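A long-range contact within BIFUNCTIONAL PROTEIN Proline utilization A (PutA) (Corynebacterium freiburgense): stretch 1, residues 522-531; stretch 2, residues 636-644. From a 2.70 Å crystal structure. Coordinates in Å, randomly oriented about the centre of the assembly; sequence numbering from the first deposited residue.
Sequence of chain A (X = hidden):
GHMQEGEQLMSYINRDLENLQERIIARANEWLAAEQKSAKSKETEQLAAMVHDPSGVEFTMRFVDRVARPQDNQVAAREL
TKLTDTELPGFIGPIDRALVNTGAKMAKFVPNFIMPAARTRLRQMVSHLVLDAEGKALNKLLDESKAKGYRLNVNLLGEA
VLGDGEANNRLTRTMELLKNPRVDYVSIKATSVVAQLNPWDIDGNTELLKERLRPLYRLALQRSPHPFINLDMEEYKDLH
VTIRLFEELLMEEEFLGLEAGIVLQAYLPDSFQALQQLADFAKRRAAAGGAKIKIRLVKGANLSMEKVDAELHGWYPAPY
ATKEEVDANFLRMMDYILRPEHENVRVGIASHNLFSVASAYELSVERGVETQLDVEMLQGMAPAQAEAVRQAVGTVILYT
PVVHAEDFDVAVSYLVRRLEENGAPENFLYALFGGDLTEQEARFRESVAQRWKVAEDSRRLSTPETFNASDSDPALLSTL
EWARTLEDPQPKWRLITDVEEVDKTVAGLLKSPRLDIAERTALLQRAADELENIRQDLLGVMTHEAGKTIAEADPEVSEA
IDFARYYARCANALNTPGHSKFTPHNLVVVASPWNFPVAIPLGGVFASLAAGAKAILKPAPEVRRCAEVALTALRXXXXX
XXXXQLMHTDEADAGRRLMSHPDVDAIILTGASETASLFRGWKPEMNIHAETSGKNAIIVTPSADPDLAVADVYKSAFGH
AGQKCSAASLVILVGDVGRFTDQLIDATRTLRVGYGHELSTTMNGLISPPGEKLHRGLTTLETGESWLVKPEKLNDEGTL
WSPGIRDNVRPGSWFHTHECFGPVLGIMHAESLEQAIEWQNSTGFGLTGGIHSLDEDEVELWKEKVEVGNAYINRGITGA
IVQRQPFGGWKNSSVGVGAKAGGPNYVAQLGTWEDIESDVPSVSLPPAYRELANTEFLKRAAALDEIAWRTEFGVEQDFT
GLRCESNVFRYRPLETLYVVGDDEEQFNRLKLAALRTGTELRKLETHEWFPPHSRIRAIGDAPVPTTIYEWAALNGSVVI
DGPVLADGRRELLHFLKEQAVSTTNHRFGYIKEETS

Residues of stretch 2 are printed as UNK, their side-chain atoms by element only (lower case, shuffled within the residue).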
# COMPACT_ATOMS: atom_id res chain seq x y z
N ALA A 522 6.34 -12.20 -26.49
CA ALA A 522 7.55 -11.41 -26.62
C ALA A 522 7.24 -9.93 -26.71
O ALA A 522 7.98 -9.10 -26.17
CB ALA A 522 8.35 -11.89 -27.83
N LEU A 523 6.18 -9.57 -27.43
CA LEU A 523 5.79 -8.17 -27.52
C LEU A 523 5.35 -7.66 -26.16
O LEU A 523 5.74 -6.55 -25.76
CB LEU A 523 4.68 -7.98 -28.54
CG LEU A 523 5.08 -8.09 -30.01
CD1 LEU A 523 3.89 -7.87 -30.87
CD2 LEU A 523 6.15 -7.12 -30.35
N LEU A 524 4.55 -8.44 -25.42
CA LEU A 524 4.10 -7.94 -24.12
C LEU A 524 5.28 -7.74 -23.17
O LEU A 524 5.37 -6.70 -22.50
CB LEU A 524 3.08 -8.90 -23.52
CG LEU A 524 1.76 -8.84 -24.27
CD1 LEU A 524 0.82 -10.02 -23.90
CD2 LEU A 524 1.13 -7.52 -24.00
N GLN A 525 6.22 -8.69 -23.15
CA GLN A 525 7.35 -8.59 -22.24
C GLN A 525 8.19 -7.38 -22.60
O GLN A 525 8.62 -6.63 -21.72
CB GLN A 525 8.18 -9.87 -22.30
CG GLN A 525 7.50 -11.13 -21.74
CD GLN A 525 7.31 -11.10 -20.24
OE1 GLN A 525 7.76 -10.18 -19.55
NE2 GLN A 525 6.63 -12.12 -19.71
N ARG A 526 8.34 -7.13 -23.89
CA ARG A 526 9.06 -5.95 -24.34
C ARG A 526 8.29 -4.68 -23.99
O ARG A 526 8.88 -3.66 -23.63
CB ARG A 526 9.29 -6.06 -25.84
CG ARG A 526 10.72 -5.82 -26.24
CD ARG A 526 11.08 -6.69 -27.40
NE ARG A 526 10.49 -6.18 -28.62
CZ ARG A 526 9.90 -6.94 -29.53
NH1 ARG A 526 9.81 -8.26 -29.32
NH2 ARG A 526 9.40 -6.39 -30.62
N ALA A 527 6.95 -4.74 -24.10
CA ALA A 527 6.13 -3.60 -23.73
C ALA A 527 6.31 -3.25 -22.27
O ALA A 527 6.32 -2.08 -21.89
CB ALA A 527 4.66 -3.88 -24.05
N ALA A 528 6.46 -4.27 -21.42
CA ALA A 528 6.68 -3.98 -20.01
C ALA A 528 8.07 -3.38 -19.78
O ALA A 528 8.22 -2.44 -18.99
CB ALA A 528 6.45 -5.26 -19.19
N ASP A 529 9.09 -3.86 -20.50
CA ASP A 529 10.41 -3.25 -20.39
C ASP A 529 10.38 -1.79 -20.80
O ASP A 529 10.97 -0.93 -20.12
CB ASP A 529 11.43 -4.01 -21.24
CG ASP A 529 11.81 -5.37 -20.67
OD1 ASP A 529 11.37 -5.70 -19.54
OD2 ASP A 529 12.54 -6.11 -21.36
N GLU A 530 9.69 -1.48 -21.91
CA GLU A 530 9.64 -0.11 -22.43
C GLU A 530 8.79 0.80 -21.57
O GLU A 530 9.09 1.99 -21.43
CB GLU A 530 9.11 -0.09 -23.86
CG GLU A 530 10.01 -0.71 -24.90
CD GLU A 530 11.28 0.07 -25.09
OE1 GLU A 530 11.39 1.20 -24.54
OE2 GLU A 530 12.19 -0.44 -25.78
N LEU A 531 7.72 0.28 -20.97
CA LEU A 531 6.98 1.11 -20.03
C LEU A 531 7.87 1.56 -18.90
O LEU A 531 7.86 2.74 -18.52
CB LEU A 531 5.75 0.36 -19.50
CG LEU A 531 4.58 0.28 -20.47
CD1 LEU A 531 3.53 -0.63 -19.90
CD2 LEU A 531 4.03 1.65 -20.66
N UNK A 636 7.64 1.52 -29.26
CA UNK A 636 9.03 1.10 -29.10
C UNK A 636 9.13 -0.41 -28.95
O UNK A 636 10.09 -1.01 -29.43
c UNK A 636 10.89 3.97 -27.20
n UNK A 636 11.45 5.63 -29.11
c UNK A 636 10.87 5.44 -27.72
c UNK A 636 10.63 2.95 -28.33
c UNK A 636 9.69 1.81 -27.91
N UNK A 637 8.11 -1.03 -28.34
CA UNK A 637 8.13 -2.47 -28.08
C UNK A 637 7.87 -3.32 -29.31
O UNK A 637 8.07 -4.53 -29.25
c UNK A 637 7.10 -2.82 -27.01
N UNK A 638 7.44 -2.72 -30.42
CA UNK A 638 7.09 -3.47 -31.60
C UNK A 638 5.60 -3.64 -31.81
O UNK A 638 5.20 -4.30 -32.77
N UNK A 639 4.78 -3.07 -30.93
CA UNK A 639 3.33 -3.18 -31.06
C UNK A 639 2.89 -2.02 -31.94
O UNK A 639 2.65 -0.91 -31.46
c UNK A 639 3.19 -4.31 -28.84
c UNK A 639 1.14 -3.24 -29.92
c UNK A 639 2.84 -4.20 -27.38
c UNK A 639 2.64 -3.17 -29.71
N UNK A 640 2.78 -2.27 -33.24
CA UNK A 640 2.56 -1.22 -34.23
C UNK A 640 1.09 -1.00 -34.55
O UNK A 640 0.18 -1.53 -33.90
N UNK A 641 0.85 -0.20 -35.59
CA UNK A 641 -0.52 0.16 -35.94
C UNK A 641 -1.33 -0.99 -36.53
O UNK A 641 -2.55 -0.86 -36.63
c UNK A 641 -0.19 3.80 -37.27
o UNK A 641 -0.43 3.54 -38.47
o UNK A 641 -0.06 4.96 -36.82
c UNK A 641 -0.54 1.34 -36.91
c UNK A 641 -0.07 2.64 -36.31
N UNK A 642 -0.70 -2.11 -36.89
CA UNK A 642 -1.43 -3.31 -37.28
C UNK A 642 -1.88 -4.14 -36.09
O UNK A 642 -2.51 -5.19 -36.29
o UNK A 642 1.22 -3.67 -36.71
o UNK A 642 1.61 -5.11 -38.34
c UNK A 642 -0.58 -4.16 -38.22
c UNK A 642 0.85 -4.33 -37.72
N UNK A 643 -1.58 -3.71 -34.88
CA UNK A 643 -1.89 -4.48 -33.68
C UNK A 643 -2.77 -3.72 -32.71
O UNK A 643 -3.76 -4.26 -32.22
c UNK A 643 1.01 -6.32 -32.01
c UNK A 643 -1.25 -7.20 -32.52
c UNK A 643 -0.13 -6.29 -32.97
c UNK A 643 -0.59 -4.85 -32.97
N UNK A 644 -2.38 -2.50 -32.39
CA UNK A 644 -3.10 -1.63 -31.47
C UNK A 644 -3.28 -0.28 -32.14
O UNK A 644 -2.35 0.23 -32.76
c UNK A 644 -2.34 -1.48 -30.15
c UNK A 644 -2.44 -2.78 -29.37
c UNK A 644 -2.88 -0.30 -29.38

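Stretch 1 is one continuous helix, its backbone bonded i to i-4 (Ala527 N to Leu523 O, 2.7 Å; Glu530 N to Arg526 O, 2.9 Å), so residues 523, 526, 527 and 530 recur on one side and meet stretch 2.

Position 636 carries four carbons in an unbranched row ending in one nitrogen. Its CA-to-CB bond points toward the helix, and CB lies 3.7 Å from Glu530 CD, but the end of the chain leads away. A linear C4N chain is lysine: Lys636. Its amine, far from the carboxylate, makes no salt bridge with Glu530.

Position 637 has a single side-chain carbon, which is CB. It points toward stretch 1, 3.5 Å from Ala527 N and 4.0 Å from Ala527 CB. One carbon and nothing more is alanine: Ala637. The CA atoms of Ala527 and Ala637 are 4.9 Å apart, the nearest such pair across the stretches, a spacing matched by a methyl on each side.

Position 638 has no side-chain atoms, so it is glycine. The backbone agrees: phi is +102°, in a Schellman motif at the first residue to leave the preceding helix. An ideal CB on Gly638 would be jammed against the carbonyl O of Ala637, and would also fall 2.4 Å from Arg526 NH2, a clash, and 3.0 Å from Leu523 CD2.

Position 639 has four carbons, forked at the first, one arm two carbons long. CA-to-CB points sideways, but the end comes nearer the helix. That branching is isoleucine: Ile639, whose CD1 lies 3.8 Å from Ala527 CB and whose CG1 lies 4.0 Å from Leu523 CB.

Position 640 again lacks side-chain atoms and is glycine. Gly640 is out of reach of the helix, and its O accepts backbone bonds from the N atoms of positions 643 and 644.

Position 641 has three carbons, the third carrying two oxygens: a carboxylate on a two-methylene arm, Glu641. It touches nothing on stretch 1.

Position 642 has two carbons, the second carrying two oxygens, one methylene shorter: Asp642. It too is clear of the helix.

Position 643 has four carbons forked at the second, the leucine pattern. Leu643 points toward the helix, and its CD1 meets Leu523 CD1 at 3.5 Å.

Position 644 has one carbon bearing two others, three in all, hence valine. Val644 makes no contact with stretch 1.

The contact is chiefly one of packing and buries 388 Å² in total. Ala637 is the most covered residue, and small side chains let the backbones approach closely. Leu523 bridges to Ile639 and Leu643, while its CD2 rests 3.4 Å from Ala637 O. No hydrogen bond crosses the interface: Arg526 NH2 comes within 2.7 Å of Ala637 O, but that oxygen sits over one face of the guanidinium, whose N-H bonds lie in its plane, and the angle is poor. Proximity alone therefore does not establish a bond here.

Stretch 2 (636-644) KAGIGEDLV
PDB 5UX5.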